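PDB 1S4D: uroporphyrin-III C-methyltransferase from Pseudomonas denitrificans, which catalyses the two successive S-adenosyl-L-methionine-dependent methylations, at C-2 and C-7, that turn uroporphyrinogen III into precorrin-2 on the way to cobalamin and siroheme. Local coordinates for residues I133-I141 with V210-V220; M186-I197 with L225-A233. One frame throughout, in Å; residues are numbered along the deposited sequence.

Contact 1. Residues I133-I141 with V210-V220; sequences IGGLAYAGI and VCNAATPQQAV. With SAH (S-adenosyl-L-homocysteine), chain Q.
The methyl group of Ala214 sits over one face of the Tyr138 ring, its CB 3.7 Å from the ring centroid and 17° off the normal, a CH-pi contact displaced toward the CG-CD2 side. One residue earlier, Ala213 CB rests on Gly135 CA, 3.4 Å away. Farther down, Val210 CG2 meets Leu136 CD2 at 3.6 Å and Ala139 CB at 3.8 Å. Val210 CG1 lies anti to the backbone N (chi1 -171°), which leaves CG2 beside that N and facing both partners. Val220 CG2 reaches the same Ala139 methyl from the neighbouring strand. Segment 210-220 takes in the end of strand 206-211, the connecting loop and the start of strand 219-224, which pair antiparallel in the mixed sheet, and a type II turn from Asn212 to Thr215 carries Ala213 into the S-adenosyl-L-homocysteine pocket of this tetrapyrrole methylase. There the backbone of Ala213 pairs with the adenine: SAH N6 donates to Ala213 O at 3.1 Å, and Ala213 N gives a weak bond to SAH N1. Thr215 OG1 donates to Asn212 O at 2.7 Å, tying the turn across its base. On the helix side, a Schellman motif at Gly140 closes the last turn, while Asp26 takes the Tyr138 hydroxyl and Trp257 packs edge-to-face with the ring. A leucine in place of Tyr138 would probably leave Asp26 without its hydroxyl partner and Ala214 without the flat face it rests on.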
# COMPACT_ATOMS: atom_id res chain seq x y z
N ILE B 133 1.47 -1.22 -5.26
CA ILE B 133 2.80 -1.20 -4.65
C ILE B 133 3.36 -2.60 -4.59
O ILE B 133 4.41 -2.88 -5.18
CB ILE B 133 2.81 -0.54 -3.26
CG1 ILE B 133 2.27 0.90 -3.35
CG2 ILE B 133 4.20 -0.54 -2.69
CD1 ILE B 133 1.83 1.50 -2.01
N GLY B 134 2.65 -3.50 -3.92
CA GLY B 134 3.17 -4.85 -3.75
C GLY B 134 3.14 -5.62 -5.05
O GLY B 134 4.11 -6.28 -5.39
N GLY B 135 2.01 -5.54 -5.77
CA GLY B 135 1.89 -6.11 -7.09
C GLY B 135 3.02 -5.75 -8.02
O GLY B 135 3.63 -6.62 -8.65
N LEU B 136 3.35 -4.46 -8.10
CA LEU B 136 4.42 -4.03 -8.98
C LEU B 136 5.79 -4.53 -8.53
O LEU B 136 6.64 -4.87 -9.36
CB LEU B 136 4.39 -2.51 -9.17
CG LEU B 136 3.14 -2.01 -9.92
CD1 LEU B 136 3.15 -0.53 -9.93
CD2 LEU B 136 3.11 -2.49 -11.35
N ALA B 137 5.98 -4.62 -7.20
CA ALA B 137 7.15 -5.29 -6.64
C ALA B 137 7.34 -6.70 -7.20
O ALA B 137 8.48 -7.12 -7.47
CB ALA B 137 7.08 -5.33 -5.13
N TYR B 138 6.24 -7.43 -7.39
CA TYR B 138 6.40 -8.80 -7.90
C TYR B 138 6.77 -8.85 -9.39
O TYR B 138 7.05 -9.91 -9.91
CB TYR B 138 5.16 -9.67 -7.65
CG TYR B 138 5.09 -10.33 -6.30
CD1 TYR B 138 5.13 -9.57 -5.11
CD2 TYR B 138 4.93 -11.72 -6.20
CE1 TYR B 138 5.05 -10.18 -3.86
CE2 TYR B 138 4.84 -12.34 -4.96
CZ TYR B 138 4.90 -11.57 -3.80
OH TYR B 138 4.80 -12.19 -2.58
N ALA B 139 6.77 -7.70 -10.06
CA ALA B 139 7.12 -7.63 -11.47
C ALA B 139 8.48 -6.99 -11.63
O ALA B 139 8.91 -6.77 -12.76
CB ALA B 139 6.07 -6.85 -12.29
N GLY B 140 9.13 -6.68 -10.50
CA GLY B 140 10.40 -5.98 -10.48
C GLY B 140 10.32 -4.48 -10.73
O GLY B 140 11.31 -3.86 -11.13
N ILE B 141 9.16 -3.87 -10.47
CA ILE B 141 9.02 -2.43 -10.63
C ILE B 141 8.77 -1.72 -9.30
O ILE B 141 7.66 -1.78 -8.76
CB ILE B 141 7.87 -2.09 -11.61
CG1 ILE B 141 8.16 -2.69 -13.00
CG2 ILE B 141 7.62 -0.57 -11.67
CD1 ILE B 141 6.96 -2.76 -13.90
N VAL B 210 0.78 -5.09 -15.60
CA VAL B 210 1.01 -6.26 -14.77
C VAL B 210 -0.35 -6.88 -14.44
O VAL B 210 -1.14 -6.32 -13.67
CB VAL B 210 1.84 -5.92 -13.49
CG1 VAL B 210 2.24 -7.20 -12.76
CG2 VAL B 210 3.09 -5.09 -13.82
N CYS B 211 -0.61 -8.04 -15.03
CA CYS B 211 -1.87 -8.74 -14.84
C CYS B 211 -1.73 -9.84 -13.82
O CYS B 211 -0.78 -10.64 -13.88
CB CYS B 211 -2.37 -9.34 -16.15
SG CYS B 211 -2.62 -8.08 -17.43
N ASN B 212 -2.68 -9.87 -12.89
CA ASN B 212 -2.69 -10.90 -11.88
C ASN B 212 -1.34 -10.88 -11.16
O ASN B 212 -0.74 -11.94 -10.93
CB ASN B 212 -2.95 -12.26 -12.52
CG ASN B 212 -4.24 -12.28 -13.30
OD1 ASN B 212 -5.31 -12.25 -12.72
ND2 ASN B 212 -4.14 -12.32 -14.62
N ALA B 213 -0.86 -9.68 -10.82
CA ALA B 213 0.33 -9.55 -10.00
C ALA B 213 0.24 -10.50 -8.81
O ALA B 213 -0.83 -10.73 -8.26
CB ALA B 213 0.56 -8.09 -9.53
N ALA B 214 1.39 -11.09 -8.51
CA ALA B 214 1.61 -11.94 -7.37
C ALA B 214 0.76 -13.20 -7.35
O ALA B 214 0.35 -13.64 -6.29
CB ALA B 214 1.46 -11.14 -6.06
N THR B 215 0.51 -13.77 -8.52
CA THR B 215 -0.13 -15.09 -8.64
C THR B 215 0.70 -15.94 -9.61
O THR B 215 1.54 -15.40 -10.35
CB THR B 215 -1.54 -14.97 -9.23
OG1 THR B 215 -1.46 -14.50 -10.59
CG2 THR B 215 -2.37 -13.91 -8.53
N PRO B 216 0.50 -17.25 -9.63
CA PRO B 216 1.18 -18.07 -10.67
C PRO B 216 0.80 -17.64 -12.09
O PRO B 216 1.54 -17.90 -13.02
CB PRO B 216 0.73 -19.50 -10.34
CG PRO B 216 0.45 -19.45 -8.87
CD PRO B 216 -0.25 -18.09 -8.67
N GLN B 217 -0.31 -16.92 -12.25
CA GLN B 217 -0.74 -16.44 -13.57
C GLN B 217 -0.18 -15.08 -13.96
O GLN B 217 -0.59 -14.53 -14.97
CB GLN B 217 -2.28 -16.37 -13.64
CG GLN B 217 -2.97 -17.70 -13.43
CD GLN B 217 -3.02 -18.10 -11.97
OE1 GLN B 217 -3.24 -17.25 -11.10
NE2 GLN B 217 -2.80 -19.38 -11.69
N GLN B 218 0.72 -14.50 -13.18
CA GLN B 218 1.25 -13.18 -13.49
C GLN B 218 1.83 -13.09 -14.90
O GLN B 218 2.55 -13.98 -15.36
CB GLN B 218 2.31 -12.77 -12.48
CG GLN B 218 2.92 -11.41 -12.70
CD GLN B 218 3.84 -11.04 -11.58
OE1 GLN B 218 5.01 -10.72 -11.80
NE2 GLN B 218 3.33 -11.10 -10.36
N ALA B 219 1.48 -11.99 -15.56
CA ALA B 219 1.93 -11.70 -16.91
C ALA B 219 2.20 -10.21 -17.00
O ALA B 219 1.46 -9.40 -16.44
CB ALA B 219 0.87 -12.12 -17.92
N VAL B 220 3.29 -9.87 -17.69
CA VAL B 220 3.76 -8.50 -17.77
C VAL B 220 4.01 -8.17 -19.22
O VAL B 220 4.59 -8.96 -19.93
CB VAL B 220 5.08 -8.27 -17.01
CG1 VAL B 220 5.52 -6.82 -17.13
CG2 VAL B 220 4.95 -8.63 -15.57
N SAH Q . -8.27 -2.38 -3.08
CA SAH Q . -7.59 -3.02 -4.20
CB SAH Q . -8.12 -2.46 -5.51
CG SAH Q . -9.41 -3.11 -5.98
SD SAH Q . -10.27 -2.26 -7.33
C SAH Q . -6.07 -2.89 -4.07
O SAH Q . -5.54 -2.29 -3.14
OXT SAH Q . -5.29 -3.39 -4.87
C5' SAH Q . -9.71 -3.53 -8.51
C4' SAH Q . -8.46 -3.22 -9.35
O4' SAH Q . -7.27 -3.48 -8.63
C3' SAH Q . -8.27 -4.05 -10.61
O3' SAH Q . -9.09 -3.71 -11.70
C2' SAH Q . -6.79 -3.90 -10.91
O2' SAH Q . -6.44 -2.67 -11.52
C1' SAH Q . -6.22 -3.89 -9.49
N9 SAH Q . -5.73 -5.21 -9.04
C8 SAH Q . -6.22 -5.90 -7.98
N7 SAH Q . -5.54 -7.04 -7.84
C5 SAH Q . -4.61 -7.12 -8.80
C6 SAH Q . -3.65 -8.08 -9.10
N6 SAH Q . -3.52 -9.17 -8.36
N1 SAH Q . -2.81 -7.89 -10.18
C2 SAH Q . -2.92 -6.74 -10.93
N3 SAH Q . -3.88 -5.78 -10.63
C4 SAH Q . -4.71 -5.96 -9.58

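Contact 2. Residues M186-I197 with L225-A233; sequences MKHIGAITANLI and LARAEADVA
Thr193 and Leu225 lie side by side, pointing opposite ways, where helix 189-197 meets the beginning of segment 225-233. The methyl CG2 of Thr193 is the group nearer Leu225 O, while OG1 makes a weak, long bond of 3.5 Å to Leu225 O and lies 3.7 Å from Leu225 CD2. That CD2 is shared: Leu196 CD2 meets it at 4.0 Å, with the two leucine side chains at about a right angle. Ile197 lies beside Leu225 CB, antiparallel to that side chain, and its CD1 ends near the backbone of Ala226, 3.9 Å from Ala226 N. Together these three cover the side of Leu225 that faces helix 189-197; Val207 of strand 206-211 also touches it. The two short segments are antiparallel, at 169° with axes 8.8 Å apart, and form a helix pair on one face of the mixed sheet: Phe209 of strand 206-211 lies against Met186, Ile189 and Val232, and Leu221 of strand 219-224 against Val232. Midway, Glu229 has an extended chain with CG anti to the backbone N (chi1 177°), and lays its carboxylate end against Gly190, its CD 3.5 Å from Gly190 CA. The exposed Glu229 also touches a crystal neighbour, so its pose may owe something to the lattice. Ile189 passes Glu229 in the opposite sense, its CG2 4.0 Å from Glu229 CA. At the far end Met186 crosses Val232 obliquely. Its chain bends at chi2 (-76°) and again at chi3, and this folding brings CE to 3.7 Å from Val232 CG2. On the outer side of 225-233, Arg227 and Asp231 form a salt bridge by charge alone, the carboxylate oxygen standing over the guanidinium plane, and Asp231 OD2 has a second partner in the Thr223 hydroxyl.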
# COMPACT_ATOMS: atom_id res chain seq x y z
N MET B 186 -7.90 -0.65 -17.86
CA MET B 186 -7.75 -1.48 -19.06
C MET B 186 -8.78 -1.13 -20.13
O MET B 186 -8.43 -0.90 -21.28
CB MET B 186 -7.86 -2.98 -18.72
CG MET B 186 -6.75 -3.50 -17.86
SD MET B 186 -5.24 -3.73 -18.77
CE MET B 186 -5.49 -5.41 -19.48
N LYS B 187 -10.04 -1.11 -19.76
CA LYS B 187 -11.13 -0.96 -20.70
C LYS B 187 -11.03 0.41 -21.37
O LYS B 187 -11.41 0.57 -22.52
CB LYS B 187 -12.46 -1.15 -19.96
CG LYS B 187 -13.70 -1.25 -20.84
CD LYS B 187 -14.95 -0.87 -20.04
CE LYS B 187 -16.26 -1.32 -20.77
NZ LYS B 187 -16.52 -2.82 -20.71
N HIS B 188 -10.48 1.38 -20.66
CA HIS B 188 -10.37 2.73 -21.17
C HIS B 188 -8.93 3.16 -21.40
O HIS B 188 -8.64 4.35 -21.42
CB HIS B 188 -11.03 3.72 -20.21
CG HIS B 188 -12.46 3.42 -19.88
ND1 HIS B 188 -13.44 3.35 -20.84
CD2 HIS B 188 -13.07 3.21 -18.69
CE1 HIS B 188 -14.60 3.08 -20.25
NE2 HIS B 188 -14.40 3.00 -18.95
N ILE B 189 -8.03 2.20 -21.61
CA ILE B 189 -6.62 2.51 -21.86
C ILE B 189 -6.34 3.48 -23.02
O ILE B 189 -5.54 4.39 -22.87
CB ILE B 189 -5.76 1.22 -21.98
CG1 ILE B 189 -4.27 1.57 -21.87
CG2 ILE B 189 -6.10 0.42 -23.25
CD1 ILE B 189 -3.84 1.86 -20.45
N GLY B 190 -6.99 3.28 -24.16
CA GLY B 190 -6.90 4.21 -25.28
C GLY B 190 -7.13 5.66 -24.89
O GLY B 190 -6.28 6.52 -25.12
N ALA B 191 -8.27 5.95 -24.27
CA ALA B 191 -8.56 7.34 -23.90
C ALA B 191 -7.59 7.87 -22.85
O ALA B 191 -7.11 8.99 -22.97
CB ALA B 191 -10.01 7.50 -23.45
N ILE B 192 -7.29 7.05 -21.84
CA ILE B 192 -6.40 7.46 -20.76
C ILE B 192 -5.03 7.80 -21.31
O ILE B 192 -4.48 8.87 -21.09
CB ILE B 192 -6.29 6.38 -19.73
CG1 ILE B 192 -7.58 6.31 -18.92
CG2 ILE B 192 -5.07 6.62 -18.82
CD1 ILE B 192 -7.82 4.96 -18.32
N THR B 193 -4.50 6.86 -22.07
CA THR B 193 -3.20 7.02 -22.68
C THR B 193 -3.14 8.22 -23.61
O THR B 193 -2.12 8.90 -23.70
CB THR B 193 -2.88 5.71 -23.35
OG1 THR B 193 -1.74 5.13 -22.70
CG2 THR B 193 -2.50 5.89 -24.76
N ALA B 194 -4.23 8.52 -24.30
CA ALA B 194 -4.24 9.74 -25.10
C ALA B 194 -4.32 11.01 -24.20
O ALA B 194 -3.73 12.06 -24.54
CB ALA B 194 -5.35 9.70 -26.13
N ASN B 195 -5.01 10.92 -23.05
CA ASN B 195 -5.08 12.04 -22.12
C ASN B 195 -3.67 12.42 -21.69
O ASN B 195 -3.25 13.57 -21.80
CB ASN B 195 -5.92 11.73 -20.89
CG ASN B 195 -7.44 11.74 -21.16
OD1 ASN B 195 -8.20 11.15 -20.38
ND2 ASN B 195 -7.87 12.39 -22.22
N LEU B 196 -2.92 11.43 -21.25
CA LEU B 196 -1.57 11.63 -20.78
C LEU B 196 -0.69 12.24 -21.87
O LEU B 196 0.09 13.14 -21.58
CB LEU B 196 -1.00 10.29 -20.33
CG LEU B 196 -0.89 9.85 -18.87
CD1 LEU B 196 -1.65 10.75 -17.86
CD2 LEU B 196 -1.24 8.35 -18.73
N ILE B 197 -0.80 11.74 -23.10
CA ILE B 197 0.01 12.29 -24.20
C ILE B 197 -0.38 13.76 -24.51
O ILE B 197 0.48 14.59 -24.81
CB ILE B 197 -0.06 11.39 -25.50
CG1 ILE B 197 0.59 10.00 -25.24
CG2 ILE B 197 0.57 12.10 -26.74
CD1 ILE B 197 0.29 8.93 -26.30
N LEU B 225 3.53 4.60 -24.08
CA LEU B 225 2.20 5.24 -24.03
C LEU B 225 1.48 5.17 -25.39
O LEU B 225 0.32 4.78 -25.48
CB LEU B 225 2.30 6.70 -23.56
CG LEU B 225 2.47 7.01 -22.06
CD1 LEU B 225 2.71 8.51 -21.85
CD2 LEU B 225 1.32 6.50 -21.18
N ALA B 226 2.19 5.54 -26.46
CA ALA B 226 1.59 5.50 -27.78
C ALA B 226 1.16 4.08 -28.11
O ALA B 226 0.03 3.89 -28.54
CB ALA B 226 2.54 6.03 -28.81
N ARG B 227 2.03 3.09 -27.90
CA ARG B 227 1.73 1.72 -28.32
C ARG B 227 0.88 0.93 -27.34
O ARG B 227 0.47 -0.19 -27.65
CB ARG B 227 3.02 0.94 -28.56
CG ARG B 227 3.77 1.33 -29.82
CD ARG B 227 5.28 1.20 -29.70
NE ARG B 227 5.65 0.12 -28.79
CZ ARG B 227 5.84 -1.15 -29.17
NH1 ARG B 227 6.17 -2.07 -28.26
NH2 ARG B 227 5.70 -1.48 -30.46
N ALA B 228 0.62 1.48 -26.16
CA ALA B 228 0.01 0.72 -25.08
C ALA B 228 -1.31 0.06 -25.47
O ALA B 228 -1.52 -1.15 -25.24
CB ALA B 228 -0.16 1.58 -23.86
N GLU B 229 -2.20 0.85 -26.07
CA GLU B 229 -3.55 0.38 -26.39
C GLU B 229 -3.52 -0.78 -27.38
O GLU B 229 -4.17 -1.79 -27.14
CB GLU B 229 -4.44 1.51 -26.88
CG GLU B 229 -5.82 1.02 -27.29
CD GLU B 229 -6.64 2.06 -28.01
OE1 GLU B 229 -7.87 1.85 -28.09
OE2 GLU B 229 -6.08 3.09 -28.48
N ALA B 230 -2.76 -0.64 -28.46
CA ALA B 230 -2.63 -1.71 -29.45
C ALA B 230 -1.94 -2.96 -28.87
O ALA B 230 -2.40 -4.10 -29.09
CB ALA B 230 -1.90 -1.22 -30.71
N ASP B 231 -0.87 -2.73 -28.11
CA ASP B 231 -0.07 -3.83 -27.60
C ASP B 231 -0.87 -4.73 -26.68
O ASP B 231 -0.80 -5.95 -26.80
CB ASP B 231 1.20 -3.31 -26.93
CG ASP B 231 2.24 -2.93 -27.94
OD1 ASP B 231 2.00 -3.19 -29.13
OD2 ASP B 231 3.31 -2.37 -27.65
N VAL B 232 -1.61 -4.12 -25.76
CA VAL B 232 -2.29 -4.89 -24.73
C VAL B 232 -3.38 -5.74 -25.36
O VAL B 232 -3.62 -6.88 -24.95
CB VAL B 232 -2.81 -3.98 -23.57
CG1 VAL B 232 -3.91 -3.05 -24.03
CG2 VAL B 232 -3.26 -4.82 -22.40
N ALA B 233 -4.01 -5.20 -26.40
CA ALA B 233 -5.01 -5.95 -27.11
C ALA B 233 -4.36 -7.16 -27.77
O ALA B 233 -4.83 -8.28 -27.62
CB ALA B 233 -5.71 -5.06 -28.13

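Both contacts are built on one mixed sheet. Strand 206-211 follows helix 189-198 in the chain, and strand 219-224 leads into helix 225-235, so the turn joining these strands belongs to contact 1 and the helices flanking them to contact 2. Their centres are about 20 Å apart. Contact 1 is buried, its centre about 11 Å from that of the chain, and close to the second subunit; it relies on small residues, one aromatic face and backbone atoms that bind S-adenosyl-L-homocysteine. Contact 2 is only partly buried, its centre about 20 Å from that of the chain, and touched by no other chain; mostly aliphatic side chains, with Met186, make up its inner side, charged residues its outer.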